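Local atomic coordinates of glutamate--tRNA ligase (Methanothermobacter thermautotrophicus, PDB entry 3AII), a protein that probably catalyses the ATP-dependent attachment of glutamate to tRNA, activating the amino acid as Glu-AMP before transferring it to the acceptor end. Residues E177-L182 against M274-A279; V237-N242 against I248-S253. One frame throughout, in Å; residues are numbered along the deposited sequence.

Overall arrangement
Both contacts lie in the catalytic domain of this class I synthetase, on the same side of the chain's centre, with their own centres about 14 Å apart. Contact 2 is nested along the chain inside the long loop that contact 1 closes. It ties together the connection between strands 234-237 and 252-256, the two middle strands of a four-stranded antiparallel sheet. Contact 1 brings helix 172-184, just before the first strand of that sheet, against helix 274-284, just after its last. The two contacts touch directly: N275 and the backbone of F276 pack on the ring of W251, and F276 CB on S253 CB. Sheet and helices thus form one continuous packed region.

Contact 1 (E177-L182 against M274-A279); sequences EYTEKL and MNFSVA
T179 and F276 mark the nearest backbone approach, their CA atoms 9.0 Å apart, where segments 177-182 and 274-279 run almost perpendicular at 99° with axes 11.7 Å apart. At that separation one large side chain has to bridge the gap, and F276 does so. Its CG stands anti to the backbone N (chi1 -179°), which sends the ring out toward helix 172-184 with CZ leading. The ring presents its edge to the backbone of Y178, whose C lies 3.9 Å from F276 CZ, near the ring plane. Y178 adds only its CB here, since its phenol turns away. On T179 the hydroxyl does the touching: OG1 comes obliquely to within 3.5 Å of F276 CZ, while its hydrogen bond goes to Y175 O, one turn back in its own helix. L182 lies alongside the ring but points the other way, its CD2 4.1 Å from F276 CE1. The contact is therefore buried van der Waals packing around one aromatic ring. M254 of strand 252-256 meets both T179 and F276, making this a helix-helix crossing against an antiparallel sheet, part of the catalytic domain of the Glu/Gln class I synthetases.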
ATOM      1  N   GLU A 177      11.194  -5.919  32.239  1.00 15.57           N
ATOM      2  CA  GLU A 177      12.356  -6.704  32.663  1.00 14.75           C
ATOM      3  C   GLU A 177      13.645  -6.054  32.181  1.00 14.38           C
ATOM      4  O   GLU A 177      14.614  -5.878  32.953  1.00 18.25           O
ATOM      5  CB  GLU A 177      12.262  -8.128  32.098  1.00 17.54           C
ATOM      6  CG  GLU A 177      13.439  -9.024  32.472  1.00 22.86           C
ATOM      7  CD  GLU A 177      13.444 -10.332  31.691  1.00 42.07           C
ATOM      8  OE1 GLU A 177      12.384 -10.696  31.132  1.00 34.73           O
ATOM      9  OE2 GLU A 177      14.506 -10.991  31.629  1.00 38.36           O
ATOM     10  N   TYR A 178      13.670  -5.687  30.906  1.00 17.25           N
ATOM     11  CA  TYR A 178      14.881  -5.101  30.353  1.00 17.30           C
ATOM     12  C   TYR A 178      15.082  -3.644  30.743  1.00 14.86           C
ATOM     13  O   TYR A 178      16.194  -3.161  30.704  1.00 17.05           O
ATOM     14  CB  TYR A 178      15.021  -5.373  28.843  1.00 17.37           C
ATOM     15  CG  TYR A 178      15.446  -6.804  28.656  1.00 14.33           C
ATOM     16  CD1 TYR A 178      16.782  -7.157  28.747  1.00 21.15           C
ATOM     17  CD2 TYR A 178      14.506  -7.813  28.504  1.00 16.77           C
ATOM     18  CE1 TYR A 178      17.181  -8.475  28.640  1.00 18.10           C
ATOM     19  CE2 TYR A 178      14.903  -9.148  28.408  1.00 22.19           C
ATOM     20  CZ  TYR A 178      16.248  -9.456  28.475  1.00 21.60           C
ATOM     21  OH  TYR A 178      16.659 -10.767  28.373  1.00 22.62           O
ATOM     22  N   THR A 179      14.009  -2.958  31.130  1.00 14.19           N
ATOM     23  CA  THR A 179      14.168  -1.637  31.751  1.00 12.59           C
ATOM     24  C   THR A 179      14.905  -1.765  33.088  1.00 13.66           C
ATOM     25  O   THR A 179      15.822  -0.990  33.373  1.00 16.03           O
ATOM     26  CB  THR A 179      12.811  -0.951  31.969  1.00 16.12           C
ATOM     27  OG1 THR A 179      12.240  -0.655  30.688  1.00 15.26           O
ATOM     28  CG2 THR A 179      12.980   0.354  32.746  1.00 17.32           C
ATOM     29  N   GLU A 180      14.475  -2.716  33.913  1.00 14.13           N
ATOM     30  CA  GLU A 180      15.127  -2.973  35.209  1.00 13.35           C
ATOM     31  C   GLU A 180      16.592  -3.380  35.015  1.00 17.90           C
ATOM     32  O   GLU A 180      17.473  -2.927  35.739  1.00 20.31           O
ATOM     33  CB  GLU A 180      14.362  -4.029  36.015  1.00 16.63           C
ATOM     34  CG  GLU A 180      12.954  -3.581  36.416  1.00 21.81           C
ATOM     35  CD  GLU A 180      12.465  -4.197  37.721  1.00 39.33           C
ATOM     36  OE1 GLU A 180      13.043  -5.215  38.168  1.00 37.53           O
ATOM     37  OE2 GLU A 180      11.499  -3.653  38.301  1.00 45.73           O
ATOM     38  N   LYS A 181      16.857  -4.212  34.012  1.00 15.70           N
ATOM     39  CA  LYS A 181      18.232  -4.633  33.753  1.00 17.76           C
ATOM     40  C   LYS A 181      19.088  -3.462  33.291  1.00 20.24           C
ATOM     41  O   LYS A 181      20.250  -3.331  33.699  1.00 19.63           O
ATOM     42  CB  LYS A 181      18.273  -5.768  32.717  1.00 17.63           C
ATOM     43  CG  LYS A 181      17.873  -7.124  33.308  1.00 26.36           C
ATOM     44  CD  LYS A 181      17.903  -8.229  32.259  1.00 31.04           C
ATOM     45  CE  LYS A 181      17.436  -9.559  32.854  1.00 37.23           C
ATOM     46  NZ  LYS A 181      17.397 -10.637  31.831  1.00 45.78           N
ATOM     47  N   LEU A 182      18.515  -2.607  32.451  1.00 17.41           N
ATOM     48  CA  LEU A 182      19.239  -1.461  31.934  1.00 14.02           C
ATOM     49  C   LEU A 182      19.589  -0.503  33.075  1.00 18.52           C
ATOM     50  O   LEU A 182      20.683   0.045  33.125  1.00 19.25           O
ATOM     51  CB  LEU A 182      18.404  -0.739  30.873  1.00 16.76           C
ATOM     52  CG  LEU A 182      18.996   0.499  30.198  1.00 18.27           C
ATOM     53  CD1 LEU A 182      20.292   0.160  29.479  1.00 22.45           C
ATOM     54  CD2 LEU A 182      17.980   1.127  29.233  1.00 16.27           C
ATOM     55  N   MET A 274       9.464   3.622  20.823  1.00 16.01           N
ATOM     56  CA  MET A 274       9.871   2.790  19.700  0.59 17.00           C
ATOM     57  C   MET A 274      11.349   2.365  19.738  1.00 15.34           C
ATOM     58  O   MET A 274      11.670   1.186  19.548  1.00 16.51           O
ATOM     59  CB  MET A 274       9.528   3.496  18.381  0.59 15.57           C
ATOM     60  CG  MET A 274       9.217   2.545  17.243  0.59 23.60           C
ATOM     61  SD  MET A 274      10.272   2.876  15.834  0.59 62.99           S
ATOM     62  CE  MET A 274      11.813   3.066  16.707  0.59  6.21           C
ATOM     63  N   ASN A 275      12.255   3.304  19.977  1.00 14.27           N
ATOM     64  CA  ASN A 275      13.665   2.947  19.929  1.00 13.36           C
ATOM     65  C   ASN A 275      14.097   1.936  20.987  1.00 15.84           C
ATOM     66  O   ASN A 275      15.047   1.188  20.775  1.00 18.01           O
ATOM     67  CB  ASN A 275      14.551   4.196  19.945  1.00 19.09           C
ATOM     68  CG  ASN A 275      14.551   4.899  18.604  1.00 24.65           C
ATOM     69  OD1 ASN A 275      14.208   6.080  18.491  1.00 30.63           O
ATOM     70  ND2 ASN A 275      14.908   4.161  17.570  1.00 20.11           N
ATOM     71  N   PHE A 276      13.400   1.914  22.124  1.00 12.78           N
ATOM     72  CA  PHE A 276      13.673   0.930  23.155  1.00 14.44           C
ATOM     73  C   PHE A 276      13.097  -0.435  22.774  1.00 13.78           C
ATOM     74  O   PHE A 276      13.801  -1.448  22.807  1.00 15.79           O
ATOM     75  CB  PHE A 276      13.114   1.367  24.526  1.00 12.63           C
ATOM     76  CG  PHE A 276      13.406   0.368  25.645  1.00 11.20           C
ATOM     77  CD1 PHE A 276      14.683   0.231  26.167  1.00 15.05           C
ATOM     78  CD2 PHE A 276      12.393  -0.445  26.141  1.00 17.33           C
ATOM     79  CE1 PHE A 276      14.941  -0.702  27.180  1.00 17.49           C
ATOM     80  CE2 PHE A 276      12.634  -1.385  27.123  1.00 13.16           C
ATOM     81  CZ  PHE A 276      13.915  -1.498  27.676  1.00 15.59           C
ATOM     82  N   SER A 277      11.807  -0.481  22.461  1.00 14.02           N
ATOM     83  CA  SER A 277      11.184  -1.768  22.162  1.00 13.05           C
ATOM     84  C   SER A 277      11.781  -2.411  20.914  1.00 16.37           C
ATOM     85  O   SER A 277      11.942  -3.628  20.876  1.00 16.76           O
ATOM     86  CB  SER A 277       9.670  -1.634  22.018  1.00 13.29           C
ATOM     87  OG  SER A 277       9.352  -0.752  20.945  1.00 18.46           O
ATOM     88  N   VAL A 278      12.149  -1.595  19.927  1.00 15.85           N
ATOM     89  CA  VAL A 278      12.745  -2.124  18.690  1.00 17.41           C
ATOM     90  C   VAL A 278      14.098  -2.789  18.994  1.00 16.50           C
ATOM     91  O   VAL A 278      14.370  -3.917  18.565  1.00 18.22           O
ATOM     92  CB  VAL A 278      12.886  -1.027  17.608  1.00 16.12           C
ATOM     93  CG1 VAL A 278      13.813  -1.474  16.483  1.00 20.29           C
ATOM     94  CG2 VAL A 278      11.527  -0.659  17.056  1.00 16.37           C
ATOM     95  N   ALA A 279      14.948  -2.095  19.740  1.00 15.24           N
ATOM     96  CA  ALA A 279      16.260  -2.641  20.085  1.00 15.94           C
ATOM     97  C   ALA A 279      16.140  -3.912  20.904  1.00 15.93           C
ATOM     98  O   ALA A 279      16.815  -4.902  20.631  1.00 18.79           O
ATOM     99  CB  ALA A 279      17.087  -1.606  20.849  1.00 17.89           C
TER

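Contact 2 (V237-N242 against I248-S253); sequences VKTDLN and IRDWVS
V237 and W251 pair twice. V237 N donates to W251 O at 2.8 Å in a nearly straight bond, and V237 CG2 sits over the six-membered ring of W251 in a CH-pi contact, 3.7 Å from its centroid. Next along, T239 N gives its hydrogen to D250 OD1 (2.9 Å, 175°), arriving from above the carboxylate plane. The T239 hydroxyl donates to I248 O, OG1 to O 2.8 Å; a chi1 of 65°, placing OG1 between backbone N and carbonyl, turns it that way. D250 OD2 accepts from Y189 OH and forms a salt bridge with R211 NE; the D250 side chain lies about 8 Å from the zinc ion, and L241 CD2 packs on its carboxylate carbon. D240 OD1 accepts from N242 N (2.6 Å), an Asx turn. R249 runs extended alongside this turn, with N242 CA and L241 O over one face of its guanidinium, while NE and NH1 donate to H243 O and K202 O. A leucine here would probably leave both carbonyls without these donors and the backbone at N242 less covered. V237 and W251 both pack on L306 of helix 299-310, and W251 and S253 meet N275 and F276 of helix 274-284.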
ATOM      1  N   VAL A 237      17.368   6.909  28.642  1.00 18.25           N
ATOM      2  CA  VAL A 237      18.572   6.124  28.430  1.00 15.56           C
ATOM      3  C   VAL A 237      19.759   7.065  28.598  1.00 20.12           C
ATOM      4  O   VAL A 237      19.757   8.157  28.048  1.00 23.92           O
ATOM      5  CB  VAL A 237      18.584   5.540  27.022  1.00 17.66           C
ATOM      6  CG1 VAL A 237      19.869   4.758  26.773  1.00 21.47           C
ATOM      7  CG2 VAL A 237      17.353   4.647  26.815  1.00 17.99           C
ATOM      8  N   LYS A 238      20.775   6.653  29.347  1.00 18.89           N
ATOM      9  CA  LYS A 238      21.953   7.501  29.469  1.00 20.87           C
ATOM     10  C   LYS A 238      22.760   7.398  28.187  1.00 24.05           C
ATOM     11  O   LYS A 238      23.203   6.314  27.819  1.00 26.64           O
ATOM     12  CB  LYS A 238      22.803   7.085  30.676  1.00 24.84           C
ATOM     13  CG  LYS A 238      22.103   7.273  32.019  1.00 22.17           C
ATOM     14  CD  LYS A 238      23.026   6.966  33.205  1.00 26.66           C
ATOM     15  CE  LYS A 238      22.263   7.111  34.516  1.00 27.32           C
ATOM     16  NZ  LYS A 238      23.125   6.961  35.745  1.00 30.85           N
ATOM     17  N   THR A 239      22.930   8.520  27.491  1.00 23.74           N
ATOM     18  CA  THR A 239      23.770   8.543  26.301  1.00 21.19           C
ATOM     19  C   THR A 239      24.916   9.522  26.519  1.00 24.45           C
ATOM     20  O   THR A 239      25.727   9.322  27.410  1.00 30.11           O
ATOM     21  CB  THR A 239      22.971   8.866  25.032  1.00 27.50           C
ATOM     22  OG1 THR A 239      22.449  10.198  25.106  1.00 23.65           O
ATOM     23  CG2 THR A 239      21.809   7.876  24.896  1.00 20.34           C
ATOM     24  N   ASP A 240      24.974  10.566  25.703  1.00 25.85           N
ATOM     25  CA  ASP A 240      26.004  11.591  25.816  1.00 29.36           C
ATOM     26  C   ASP A 240      25.292  12.929  25.873  1.00 30.87           C
ATOM     27  O   ASP A 240      24.640  13.320  24.911  1.00 29.78           O
ATOM     28  CB  ASP A 240      26.929  11.531  24.597  1.00 32.60           C
ATOM     29  CG  ASP A 240      27.819  12.760  24.466  1.00 40.79           C
ATOM     30  OD1 ASP A 240      27.942  13.528  25.440  1.00 42.02           O
ATOM     31  OD2 ASP A 240      28.403  12.955  23.377  1.00 53.57           O
ATOM     32  N   LEU A 241      25.392  13.626  27.004  1.00 27.95           N
ATOM     33  CA  LEU A 241      24.701  14.907  27.136  1.00 35.05           C
ATOM     34  C   LEU A 241      25.317  15.982  26.243  1.00 38.18           C
ATOM     35  O   LEU A 241      24.737  17.049  26.055  1.00 30.93           O
ATOM     36  CB  LEU A 241      24.660  15.383  28.586  1.00 33.85           C
ATOM     37  CG  LEU A 241      23.728  14.647  29.549  1.00 27.00           C
ATOM     38  CD1 LEU A 241      23.760  15.318  30.907  1.00 32.06           C
ATOM     39  CD2 LEU A 241      22.308  14.598  29.010  1.00 40.64           C
ATOM     40  N   ASN A 242      26.489  15.695  25.691  1.00 36.85           N
ATOM     41  CA  ASN A 242      27.132  16.631  24.780  1.00 40.11           C
ATOM     42  C   ASN A 242      27.082  16.192  23.322  1.00 47.21           C
ATOM     43  O   ASN A 242      27.848  16.685  22.494  1.00 37.67           O
ATOM     44  CB  ASN A 242      28.575  16.886  25.211  1.00 36.66           C
ATOM     45  CG  ASN A 242      28.654  17.699  26.478  1.00 45.21           C
ATOM     46  OD1 ASN A 242      28.953  17.177  27.552  1.00 48.52           O
ATOM     47  ND2 ASN A 242      28.361  18.986  26.366  1.00 31.98           N
ATOM     48  N   ILE A 248      19.454  12.959  20.466  1.00 31.31           N
ATOM     49  CA  ILE A 248      20.044  11.706  20.927  1.00 34.46           C
ATOM     50  C   ILE A 248      20.433  11.778  22.412  1.00 29.08           C
ATOM     51  O   ILE A 248      20.675  10.751  23.064  1.00 24.82           O
ATOM     52  CB  ILE A 248      21.241  11.316  20.032  1.00 24.47           C
ATOM     53  CG1 ILE A 248      20.762  11.128  18.588  1.00 31.35           C
ATOM     54  CG2 ILE A 248      21.917  10.053  20.543  1.00 27.61           C
ATOM     55  CD1 ILE A 248      21.874  10.817  17.620  1.00 45.23           C
ATOM     56  N   ARG A 249      20.468  12.994  22.950  1.00 24.72           N
ATOM     57  CA  ARG A 249      20.837  13.218  24.345  1.00 25.88           C
ATOM     58  C   ARG A 249      19.807  12.662  25.336  1.00 21.60           C
ATOM     59  O   ARG A 249      18.672  13.131  25.394  1.00 26.07           O
ATOM     60  CB  ARG A 249      21.053  14.711  24.602  1.00 29.23           C
ATOM     61  CG  ARG A 249      22.247  15.294  23.856  1.00 35.14           C
ATOM     62  CD  ARG A 249      22.376  16.788  24.115  1.00 32.57           C
ATOM     63  NE  ARG A 249      23.388  17.387  23.250  1.00 33.84           N
ATOM     64  CZ  ARG A 249      23.817  18.640  23.359  1.00 41.26           C
ATOM     65  NH1 ARG A 249      23.322  19.434  24.301  1.00 40.90           N
ATOM     66  NH2 ARG A 249      24.745  19.097  22.527  1.00 45.14           N
ATOM     67  N   ASP A 250      20.218  11.654  26.101  1.00 21.94           N
ATOM     68  CA  ASP A 250      19.355  10.981  27.084  1.00 22.72           C
ATOM     69  C   ASP A 250      17.892  10.819  26.653  1.00 24.56           C
ATOM     70  O   ASP A 250      16.972  11.312  27.310  1.00 21.32           O
ATOM     71  CB  ASP A 250      19.433  11.670  28.450  1.00 21.01           C
ATOM     72  CG  ASP A 250      20.780  11.453  29.141  1.00 19.49           C
ATOM     73  OD1 ASP A 250      21.738  11.020  28.465  1.00 24.16           O
ATOM     74  OD2 ASP A 250      20.865  11.701  30.355  1.00 22.53           O
ATOM     75  N   TRP A 251      17.686  10.087  25.566  1.00 17.98           N
ATOM     76  CA  TRP A 251      16.362   9.938  24.989  1.00 16.48           C
ATOM     77  C   TRP A 251      15.445   9.053  25.839  1.00 19.38           C
ATOM     78  O   TRP A 251      15.907   8.219  26.626  1.00 19.65           O
ATOM     79  CB  TRP A 251      16.475   9.419  23.547  1.00 21.37           C
ATOM     80  CG  TRP A 251      17.213   8.113  23.380  1.00 18.44           C
ATOM     81  CD1 TRP A 251      18.554   7.939  23.154  1.00 17.54           C
ATOM     82  CD2 TRP A 251      16.631   6.799  23.365  1.00 19.50           C
ATOM     83  NE1 TRP A 251      18.843   6.594  23.039  1.00 21.51           N
ATOM     84  CE2 TRP A 251      17.679   5.877  23.153  1.00 19.59           C
ATOM     85  CE3 TRP A 251      15.325   6.319  23.511  1.00 18.60           C
ATOM     86  CZ2 TRP A 251      17.460   4.494  23.083  1.00 16.14           C
ATOM     87  CZ3 TRP A 251      15.107   4.944  23.447  1.00 18.85           C
ATOM     88  CH2 TRP A 251      16.171   4.048  23.240  1.00 19.19           C
ATOM     89  N   VAL A 252      14.141   9.249  25.669  1.00 17.22           N
ATOM     90  CA  VAL A 252      13.126   8.584  26.484  1.00 16.78           C
ATOM     91  C   VAL A 252      12.805   7.165  26.011  1.00 14.87           C
ATOM     92  O   VAL A 252      12.450   6.947  24.847  1.00 16.00           O
ATOM     93  CB  VAL A 252      11.822   9.404  26.494  1.00 19.65           C
ATOM     94  CG1 VAL A 252      10.719   8.657  27.214  1.00 18.57           C
ATOM     95  CG2 VAL A 252      12.060  10.750  27.147  1.00 20.65           C
ATOM     96  N   SER A 253      12.924   6.204  26.925  1.00 15.46           N
ATOM     97  CA  SER A 253      12.633   4.804  26.619  1.00 14.88           C
ATOM     98  C   SER A 253      11.276   4.332  27.118  1.00 17.31           C
ATOM     99  O   SER A 253      10.722   3.376  26.573  1.00 15.35           O
ATOM    100  CB  SER A 253      13.722   3.884  27.175  1.00 15.07           C
ATOM    101  OG  SER A 253      13.812   3.976  28.593  1.00 15.53           O
TER